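Local coordinates for protein NAD-dependent epimerase/dehydratase (PDB 3GPI) that is of unknown function but probably binds NAD(P) and may act as an epimerase, dehydratase or related dehydrogenase, at residues 205-217 and 251-265. Residues are numbered along the deposited sequence; the frame is centred on the assembly and turned at random.
Sequences VPERLYIVTDNQP and NARLLASGYQLIYPD
Strand 209-212 passes the short helix 252-256 at 103°, the two axes 7.4 Å apart, and Tyr210 lies opposite Leu254. Water 1 bridges the two backbones between Ile211 O and Leu254 N, accepting from the latter. Farther along, Asn215 N donates to Pro264 O over 3.0 Å, so the loop after the strand is tied to the residues that lead into helix 266-277. Asn251, at the N-cap position, sends its amide across rather than capping its own helix, its CG set between the backbone N and carbonyl carbon (chi1 68°). Its ND2 donates to Thr213 O at 3.0 Å, an acceptor tilted out of the Asn251 amide plane. The same ND2 reaches Asn215 OD1 at 2.9 Å in a nearly straight bond that lies in that plane, although the two amides stand almost perpendicular. Were Asn251 replaced by an alanine, Thr213 O and Asn215 OD1 would probably both lose their shared donor, and the Asn215 amide would be freer to turn. The strand belongs to the large mixed sheet of this Rossmann-type epimerase/dehydratase fold, pairing in parallel with strand 149-158, and the helix packs against this edge of the sheet. There the Tyr210 ring turns its edge to the helix backbone, CE1 3.9 Å from Arg253 O, while Leu254 CD1 meets Val212 CG1 at 4.0 Å, the two side chains crossing at about a right angle. Arg253 runs extended from CG to NE, and NE forms a salt bridge with Glu207 OE1 at 3.3 Å, its hydrogen bond weak; NH1 and NH2 form salt bridges with Glu123 and Asp124. At the other end Asp214 OD1 accepts from Gln216 N in an Asx turn, whereas water 2 lies between its OD2 and Tyr263 O, within hydrogen-bonding distance of both.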
ATOM      1  N   VAL A 205      10.297  17.846   5.299  1.00 27.41           N
ATOM      2  CA  VAL A 205      10.816  16.528   5.641  1.00 27.21           C
ATOM      3  C   VAL A 205       9.698  15.597   6.136  1.00 27.28           C
ATOM      4  O   VAL A 205       8.988  15.933   7.100  1.00 27.12           O
ATOM      5  CB  VAL A 205      11.973  16.588   6.722  1.00 26.98           C
ATOM      6  CG1 VAL A 205      13.011  17.625   6.307  1.00 26.94           C
ATOM      7  CG2 VAL A 205      11.482  16.897   8.147  1.00 28.12           C
ATOM      8  N   PRO A 206       9.569  14.419   5.495  1.00 26.90           N
ATOM      9  CA  PRO A 206       8.525  13.501   5.935  1.00 25.78           C
ATOM     10  C   PRO A 206       8.762  12.910   7.318  1.00 24.88           C
ATOM     11  O   PRO A 206       9.887  12.770   7.807  1.00 25.86           O
ATOM     12  CB  PRO A 206       8.532  12.387   4.866  1.00 25.65           C
ATOM     13  CG  PRO A 206       9.837  12.526   4.158  1.00 28.72           C
ATOM     14  CD  PRO A 206      10.207  13.971   4.240  1.00 27.17           C
ATOM     15  N   GLU A 207       7.643  12.580   7.923  1.00 21.26           N
ATOM     16  CA  GLU A 207       7.569  11.792   9.137  1.00 19.76           C
ATOM     17  C   GLU A 207       8.159  10.404   8.942  1.00 18.36           C
ATOM     18  O   GLU A 207       8.267   9.891   7.801  1.00 17.26           O
ATOM     19  CB  GLU A 207       6.090  11.627   9.463  1.00 21.08           C
ATOM     20  CG  GLU A 207       5.333  12.917   9.650  1.00 23.95           C
ATOM     21  CD  GLU A 207       5.214  13.304  11.101  1.00 28.67           C
ATOM     22  OE1 GLU A 207       5.197  12.406  11.978  1.00 29.70           O
ATOM     23  OE2 GLU A 207       5.130  14.524  11.357  1.00 29.41           O
ATOM     24  N   ARG A 208       8.470   9.731  10.051  1.00 16.50           N
ATOM     25  CA  ARG A 208       9.001   8.387   9.929  1.00 16.31           C
ATOM     26  C   ARG A 208       7.944   7.297   9.689  1.00 14.58           C
ATOM     27  O   ARG A 208       8.304   6.208   9.298  1.00 14.18           O
ATOM     28  CB  ARG A 208       9.951   8.028  11.083  1.00 18.74           C
ATOM     29  CG  ARG A 208      11.316   8.712  10.896  1.00 22.15           C
ATOM     30  CD  ARG A 208      12.345   8.289  11.906  1.00 22.81           C
ATOM     31  NE  ARG A 208      12.834   6.926  11.723  1.00 25.84           N
ATOM     32  CZ  ARG A 208      13.824   6.581  10.901  1.00 26.17           C
ATOM     33  NH1 ARG A 208      14.425   7.505  10.172  1.00 27.82           N
ATOM     34  NH2 ARG A 208      14.181   5.299  10.783  1.00 29.62           N
ATOM     35  N   LEU A 209       6.678   7.614   9.920  1.00 14.91           N
ATOM     36  CA  LEU A 209       5.596   6.626   9.835  1.00 14.12           C
ATOM     37  C   LEU A 209       4.284   7.294   9.530  1.00 14.10           C
ATOM     38  O   LEU A 209       3.903   8.246  10.177  1.00 15.53           O
ATOM     39  CB  LEU A 209       5.511   5.899  11.195  1.00 15.67           C
ATOM     40  CG  LEU A 209       4.384   4.880  11.387  1.00 15.00           C
ATOM     41  CD1 LEU A 209       4.485   3.698  10.442  1.00 18.25           C
ATOM     42  CD2 LEU A 209       4.376   4.349  12.859  1.00 16.87           C
ATOM     43  N   TYR A 210       3.565   6.731   8.543  1.00 13.72           N
ATOM     44  CA  TYR A 210       2.165   7.118   8.278  1.00 13.22           C
ATOM     45  C   TYR A 210       1.350   5.883   8.103  1.00 12.68           C
ATOM     46  O   TYR A 210       1.805   4.906   7.485  1.00 14.81           O
ATOM     47  CB  TYR A 210       2.002   7.856   6.939  1.00 13.32           C
ATOM     48  CG  TYR A 210       2.698   9.200   6.812  1.00 14.15           C
ATOM     49  CD1 TYR A 210       2.048  10.384   7.158  1.00 15.09           C
ATOM     50  CD2 TYR A 210       4.004   9.269   6.359  1.00 16.21           C
ATOM     51  CE1 TYR A 210       2.704  11.620   7.027  1.00 16.62           C
ATOM     52  CE2 TYR A 210       4.667  10.505   6.222  1.00 18.27           C
ATOM     53  CZ  TYR A 210       4.001  11.654   6.559  1.00 19.99           C
ATOM     54  OH  TYR A 210       4.728  12.826   6.419  1.00 22.88           O
ATOM     55  N   ILE A 211       0.126   5.962   8.591  1.00 12.84           N
ATOM     56  CA  ILE A 211      -0.928   5.042   8.184  1.00 14.01           C
ATOM     57  C   ILE A 211      -1.516   5.617   6.884  1.00 13.30           C
ATOM     58  O   ILE A 211      -1.891   6.796   6.808  1.00 13.73           O
ATOM     59  CB  ILE A 211      -2.015   4.941   9.262  1.00 14.05           C
ATOM     60  CG1 ILE A 211      -1.419   4.222  10.477  1.00 17.51           C
ATOM     61  CG2 ILE A 211      -3.204   4.072   8.723  1.00 15.55           C
ATOM     62  CD1 ILE A 211      -2.360   4.109  11.691  1.00 20.58           C
ATOM     63  N   VAL A 212      -1.564   4.797   5.837  1.00 12.69           N
ATOM     64  CA  VAL A 212      -2.089   5.223   4.535  1.00 12.86           C
ATOM     65  C   VAL A 212      -3.430   4.549   4.360  1.00 13.31           C
ATOM     66  O   VAL A 212      -3.498   3.352   4.051  1.00 12.46           O
ATOM     67  CB  VAL A 212      -1.091   4.854   3.419  1.00 13.45           C
ATOM     68  CG1 VAL A 212      -1.555   5.454   2.099  1.00 13.93           C
ATOM     69  CG2 VAL A 212       0.270   5.466   3.706  1.00 14.24           C
ATOM     70  N   THR A 213      -4.475   5.330   4.588  1.00 11.64           N
ATOM     71  CA  THR A 213      -5.860   4.822   4.587  1.00 12.18           C
ATOM     72  C   THR A 213      -6.795   5.984   4.289  1.00 11.96           C
ATOM     73  O   THR A 213      -6.398   7.142   4.431  1.00 13.22           O
ATOM     74  CB  THR A 213      -6.173   4.087   5.915  1.00 13.13           C
ATOM     75  OG1 THR A 213      -7.347   3.281   5.777  1.00 13.77           O
ATOM     76  CG2 THR A 213      -6.338   5.071   7.075  1.00 13.55           C
ATOM     77  N   ASP A 214      -8.009   5.683   3.837  1.00 12.16           N
ATOM     78  CA  ASP A 214      -8.926   6.769   3.495  1.00 12.46           C
ATOM     79  C   ASP A 214      -9.716   7.252   4.705  1.00 13.09           C
ATOM     80  O   ASP A 214      -9.413   6.848   5.816  1.00 13.01           O
ATOM     81  CB  ASP A 214      -9.820   6.418   2.301  1.00 12.20           C
ATOM     82  CG  ASP A 214     -10.993   5.490   2.659  1.00 13.41           C
ATOM     83  OD1 ASP A 214     -11.315   5.278   3.847  1.00 14.28           O
ATOM     84  OD2 ASP A 214     -11.645   5.048   1.703  1.00 12.87           O
ATOM     85  N   ASN A 215     -10.682   8.125   4.486  1.00 12.63           N
ATOM     86  CA  ASN A 215     -11.389   8.790   5.585  1.00 13.07           C
ATOM     87  C   ASN A 215     -12.465   7.965   6.272  1.00 13.17           C
ATOM     88  O   ASN A 215     -12.947   8.390   7.352  1.00 15.02           O
ATOM     89  CB  ASN A 215     -12.094  10.046   5.053  1.00 14.31           C
ATOM     90  CG  ASN A 215     -11.149  11.123   4.593  1.00 15.10           C
ATOM     91  OD1 ASN A 215     -10.011  11.236   4.995  1.00 17.05           O
ATOM     92  ND2 ASN A 215     -11.693  11.977   3.757  1.00 17.20           N
ATOM     93  N   GLN A 216     -12.887   6.829   5.696  1.00 12.94           N
ATOM     94  CA  GLN A 216     -14.109   6.183   6.214  1.00 13.18           C
ATOM     95  C   GLN A 216     -13.996   4.682   6.335  1.00 13.51           C
ATOM     96  O   GLN A 216     -14.408   3.968   5.436  1.00 13.42           O
ATOM     97  CB  GLN A 216     -15.327   6.530   5.344  1.00 14.11           C
ATOM     98  CG  GLN A 216     -15.747   8.025   5.417  1.00 14.75           C
ATOM     99  CD  GLN A 216     -17.117   8.285   4.823  1.00 15.94           C
ATOM    100  OE1 GLN A 216     -18.068   7.576   5.093  1.00 16.38           O
ATOM    101  NE2 GLN A 216     -17.229   9.332   3.987  1.00 16.93           N
ATOM    102  N   PRO A 217     -13.494   4.192   7.462  1.00 13.20           N
ATOM    103  CA  PRO A 217     -13.636   2.763   7.731  1.00 13.98           C
ATOM    104  C   PRO A 217     -15.131   2.447   7.851  1.00 12.71           C
ATOM    105  O   PRO A 217     -15.930   3.269   8.274  1.00 12.66           O
ATOM    106  CB  PRO A 217     -12.938   2.574   9.084  1.00 15.40           C
ATOM    107  CG  PRO A 217     -12.503   3.912   9.560  1.00 17.52           C
ATOM    108  CD  PRO A 217     -12.931   4.951   8.592  1.00 13.92           C
ATOM    109  N   ASN A 251      -6.406   8.353   9.513  1.00 14.76           N
ATOM    110  CA  ASN A 251      -5.454   8.958   8.592  1.00 14.50           C
ATOM    111  C   ASN A 251      -5.143  10.415   8.903  1.00 15.02           C
ATOM    112  O   ASN A 251      -4.774  11.170   8.010  1.00 15.21           O
ATOM    113  CB  ASN A 251      -5.975   8.832   7.154  1.00 13.45           C
ATOM    114  CG  ASN A 251      -7.217   9.681   6.859  1.00 13.89           C
ATOM    115  OD1 ASN A 251      -7.791  10.357   7.723  1.00 15.13           O
ATOM    116  ND2 ASN A 251      -7.631   9.652   5.598  1.00 13.92           N
ATOM    117  N   ALA A 252      -5.235  10.802  10.172  1.00 14.13           N
ATOM    118  CA  ALA A 252      -5.005  12.183  10.551  1.00 15.35           C
ATOM    119  C   ALA A 252      -3.648  12.716  10.080  1.00 14.65           C
ATOM    120  O   ALA A 252      -3.563  13.863   9.616  1.00 15.77           O
ATOM    121  CB  ALA A 252      -5.103  12.310  12.101  1.00 16.62           C
ATOM    122  N   ARG A 253      -2.596  11.935  10.284  1.00 14.93           N
ATOM    123  CA  ARG A 253      -1.242  12.372   9.873  1.00 15.42           C
ATOM    124  C   ARG A 253      -1.142  12.533   8.343  1.00 16.65           C
ATOM    125  O   ARG A 253      -0.616  13.514   7.837  1.00 17.36           O
ATOM    126  CB  ARG A 253      -0.161  11.413  10.402  1.00 17.04           C
ATOM    127  CG  ARG A 253       0.336  11.678  11.843  1.00 19.02           C
ATOM    128  CD  ARG A 253       1.637  10.914  12.035  1.00 21.73           C
ATOM    129  NE  ARG A 253       2.344  11.299  13.248  1.00 24.98           N
ATOM    130  CZ  ARG A 253       2.041  10.850  14.465  1.00 25.23           C
ATOM    131  NH1 ARG A 253       1.021  10.003  14.660  1.00 22.48           N
ATOM    132  NH2 ARG A 253       2.753  11.258  15.494  1.00 25.32           N
ATOM    133  N   LEU A 254      -1.715  11.606   7.576  1.00 15.35           N
ATOM    134  CA  LEU A 254      -1.716  11.752   6.127  1.00 14.56           C
ATOM    135  C   LEU A 254      -2.437  13.041   5.725  1.00 14.37           C
ATOM    136  O   LEU A 254      -1.937  13.809   4.897  1.00 15.49           O
ATOM    137  CB  LEU A 254      -2.366  10.489   5.508  1.00 15.43           C
ATOM    138  CG  LEU A 254      -2.617  10.492   4.005  1.00 13.67           C
ATOM    139  CD1 LEU A 254      -2.679   9.053   3.473  1.00 16.95           C
ATOM    140  CD2 LEU A 254      -3.948  11.216   3.729  1.00 16.45           C
ATOM    141  N   LEU A 255      -3.581  13.340   6.337  1.00 14.55           N
ATOM    142  CA  LEU A 255      -4.296  14.568   6.013  1.00 15.16           C
ATOM    143  C   LEU A 255      -3.445  15.796   6.406  1.00 14.80           C
ATOM    144  O   LEU A 255      -3.411  16.774   5.637  1.00 16.35           O
ATOM    145  CB  LEU A 255      -5.667  14.627   6.701  1.00 15.10           C
ATOM    146  CG  LEU A 255      -6.670  13.588   6.163  1.00 18.85           C
ATOM    147  CD1 LEU A 255      -7.973  13.686   6.878  1.00 21.15           C
ATOM    148  CD2 LEU A 255      -6.901  13.783   4.668  1.00 20.76           C
ATOM    149  N   ALA A 256      -2.770  15.726   7.551  1.00 15.60           N
ATOM    150  CA  ALA A 256      -1.954  16.867   8.038  1.00 16.20           C
ATOM    151  C   ALA A 256      -0.731  17.130   7.172  1.00 17.88           C
ATOM    152  O   ALA A 256      -0.149  18.222   7.226  1.00 18.63           O
ATOM    153  CB  ALA A 256      -1.558  16.657   9.505  1.00 17.72           C
ATOM    154  N   SER A 257      -0.357  16.180   6.318  1.00 17.16           N
ATOM    155  CA  SER A 257       0.775  16.373   5.398  1.00 16.82           C
ATOM    156  C   SER A 257       0.381  17.298   4.284  1.00 16.72           C
ATOM    157  O   SER A 257       1.268  17.771   3.548  1.00 17.63           O
ATOM    158  CB  SER A 257       1.228  15.043   4.761  1.00 16.94           C
ATOM    159  OG  SER A 257       0.255  14.605   3.804  1.00 17.38           O
ATOM    160  N   GLY A 258      -0.923  17.530   4.110  1.00 15.51           N
ATOM    161  CA  GLY A 258      -1.420  18.363   3.020  1.00 15.55           C
ATOM    162  C   GLY A 258      -1.856  17.564   1.805  1.00 16.52           C
ATOM    163  O   GLY A 258      -2.398  18.143   0.864  1.00 18.27           O
ATOM    164  N   TYR A 259      -1.617  16.252   1.831  1.00 15.68           N
ATOM    165  CA  TYR A 259      -2.032  15.424   0.710  1.00 15.88           C
ATOM    166  C   TYR A 259      -3.552  15.434   0.590  1.00 15.83           C
ATOM    167  O   TYR A 259      -4.256  15.322   1.596  1.00 17.64           O
ATOM    168  CB  TYR A 259      -1.506  13.985   0.887  1.00 15.43           C
ATOM    169  CG  TYR A 259      -2.008  13.119  -0.260  1.00 14.30           C
ATOM    170  CD1 TYR A 259      -1.473  13.272  -1.540  1.00 15.66           C
ATOM    171  CD2 TYR A 259      -3.029  12.187  -0.067  1.00 14.72           C
ATOM    172  CE1 TYR A 259      -1.935  12.533  -2.627  1.00 14.10           C
ATOM    173  CE2 TYR A 259      -3.481  11.425  -1.128  1.00 14.38           C
ATOM    174  CZ  TYR A 259      -2.965  11.624  -2.398  1.00 14.38           C
ATOM    175  OH  TYR A 259      -3.439  10.930  -3.469  1.00 15.72           O
ATOM    176  N   GLN A 260      -4.049  15.548  -0.641  1.00 15.73           N
ATOM    177  CA  GLN A 260      -5.504  15.532  -0.911  1.00 17.40           C
ATOM    178  C   GLN A 260      -5.917  14.221  -1.560  1.00 15.38           C
ATOM    179  O   GLN A 260      -5.478  13.866  -2.644  1.00 16.31           O
ATOM    180  CB  GLN A 260      -5.928  16.698  -1.791  1.00 18.73           C
ATOM    181  CG  GLN A 260      -5.802  18.018  -1.039  1.00 25.02           C
ATOM    182  CD  GLN A 260      -6.167  19.205  -1.887  1.00 33.25           C
ATOM    183  OE1 GLN A 260      -5.568  19.440  -2.936  1.00 37.34           O
ATOM    184  NE2 GLN A 260      -7.134  19.987  -1.421  1.00 36.08           N
ATOM    185  N   LEU A 261      -6.743  13.459  -0.847  1.00 14.55           N
ATOM    186  CA  LEU A 261      -7.201  12.205  -1.415  1.00 15.13           C
ATOM    187  C   LEU A 261      -7.996  12.367  -2.705  1.00 14.75           C
ATOM    188  O   LEU A 261      -8.915  13.203  -2.796  1.00 16.19           O
ATOM    189  CB  LEU A 261      -8.049  11.462  -0.384  1.00 15.12           C
ATOM    190  CG  LEU A 261      -7.295  10.891   0.819  1.00 15.06           C
ATOM    191  CD1 LEU A 261      -8.217  10.723   2.030  1.00 17.31           C
ATOM    192  CD2 LEU A 261      -6.538   9.578   0.509  1.00 16.46           C
ATOM    193  N   ILE A 262      -7.646  11.554  -3.684  1.00 13.72           N
ATOM    194  CA  ILE A 262      -8.414  11.470  -4.933  1.00 14.50           C
ATOM    195  C   ILE A 262      -9.770  10.819  -4.638  1.00 15.02           C
ATOM    196  O   ILE A 262     -10.797  11.250  -5.156  1.00 17.04           O
ATOM    197  CB  ILE A 262      -7.674  10.622  -5.977  1.00 14.52           C
ATOM    198  CG1 ILE A 262      -6.302  11.238  -6.296  1.00 16.64           C
ATOM    199  CG2 ILE A 262      -8.493  10.471  -7.286  1.00 17.03           C
ATOM    200  CD1 ILE A 262      -5.397  10.277  -7.037  1.00 18.80           C
ATOM    201  N   TYR A 263      -9.758   9.766  -3.814  1.00 14.35           N
ATOM    202  CA  TYR A 263     -10.946   9.005  -3.463  1.00 15.21           C
ATOM    203  C   TYR A 263     -11.046   9.013  -1.967  1.00 15.18           C
ATOM    204  O   TYR A 263     -10.555   8.094  -1.300  1.00 14.58           O
ATOM    205  CB  TYR A 263     -10.839   7.569  -3.980  1.00 14.72           C
ATOM    206  CG  TYR A 263     -10.614   7.496  -5.451  1.00 14.90           C
ATOM    207  CD1 TYR A 263     -11.676   7.725  -6.340  1.00 16.21           C
ATOM    208  CD2 TYR A 263      -9.365   7.204  -5.965  1.00 14.43           C
ATOM    209  CE1 TYR A 263     -11.480   7.646  -7.714  1.00 16.86           C
ATOM    210  CE2 TYR A 263      -9.152   7.150  -7.344  1.00 17.89           C
ATOM    211  CZ  TYR A 263     -10.216   7.357  -8.200  1.00 18.22           C
ATOM    212  OH  TYR A 263      -9.959   7.278  -9.558  1.00 24.18           O
ATOM    213  N   PRO A 264     -11.672  10.054  -1.404  1.00 14.83           N
ATOM    214  CA  PRO A 264     -11.665  10.237   0.062  1.00 14.89           C
ATOM    215  C   PRO A 264     -12.324   9.075   0.803  1.00 14.72           C
ATOM    216  O   PRO A 264     -12.017   8.854   1.957  1.00 14.95           O
ATOM    217  CB  PRO A 264     -12.391  11.574   0.271  1.00 15.98           C
ATOM    218  CG  PRO A 264     -12.400  12.254  -1.049  1.00 19.59           C
ATOM    219  CD  PRO A 264     -12.276  11.204  -2.115  1.00 14.95           C
ATOM    220  N   ASP A 265     -13.238   8.355   0.151  1.00 14.83           N
ATOM    221  CA  ASP A 265     -13.967   7.286   0.823  1.00 15.26           C
ATOM    222  C   ASP A 265     -14.440   6.288  -0.231  1.00 14.40           C
ATOM    223  O   ASP A 265     -14.287   6.514  -1.448  1.00 14.74           O
ATOM    224  CB  ASP A 265     -15.131   7.873   1.620  1.00 16.38           C
ATOM    225  CG  ASP A 265     -15.976   8.775   0.775  1.00 18.71           C
ATOM    226  OD1 ASP A 265     -16.496   8.291  -0.230  1.00 22.33           O
ATOM    227  OD2 ASP A 265     -16.027   9.992   1.057  1.00 22.97           O
TER
HETATM  228  O   HOH W   1      -2.162   8.919   8.654  1.00 14.75           O
HETATM  229  O   HOH W   2     -10.912   5.409  -0.822  1.00 15.13           O
HETATM  230  O   HOH W   3      -9.286   7.417   8.602  1.00 19.23           O
HETATM  231  O   HOH W   4     -14.705  11.285   3.161  1.00 24.81           O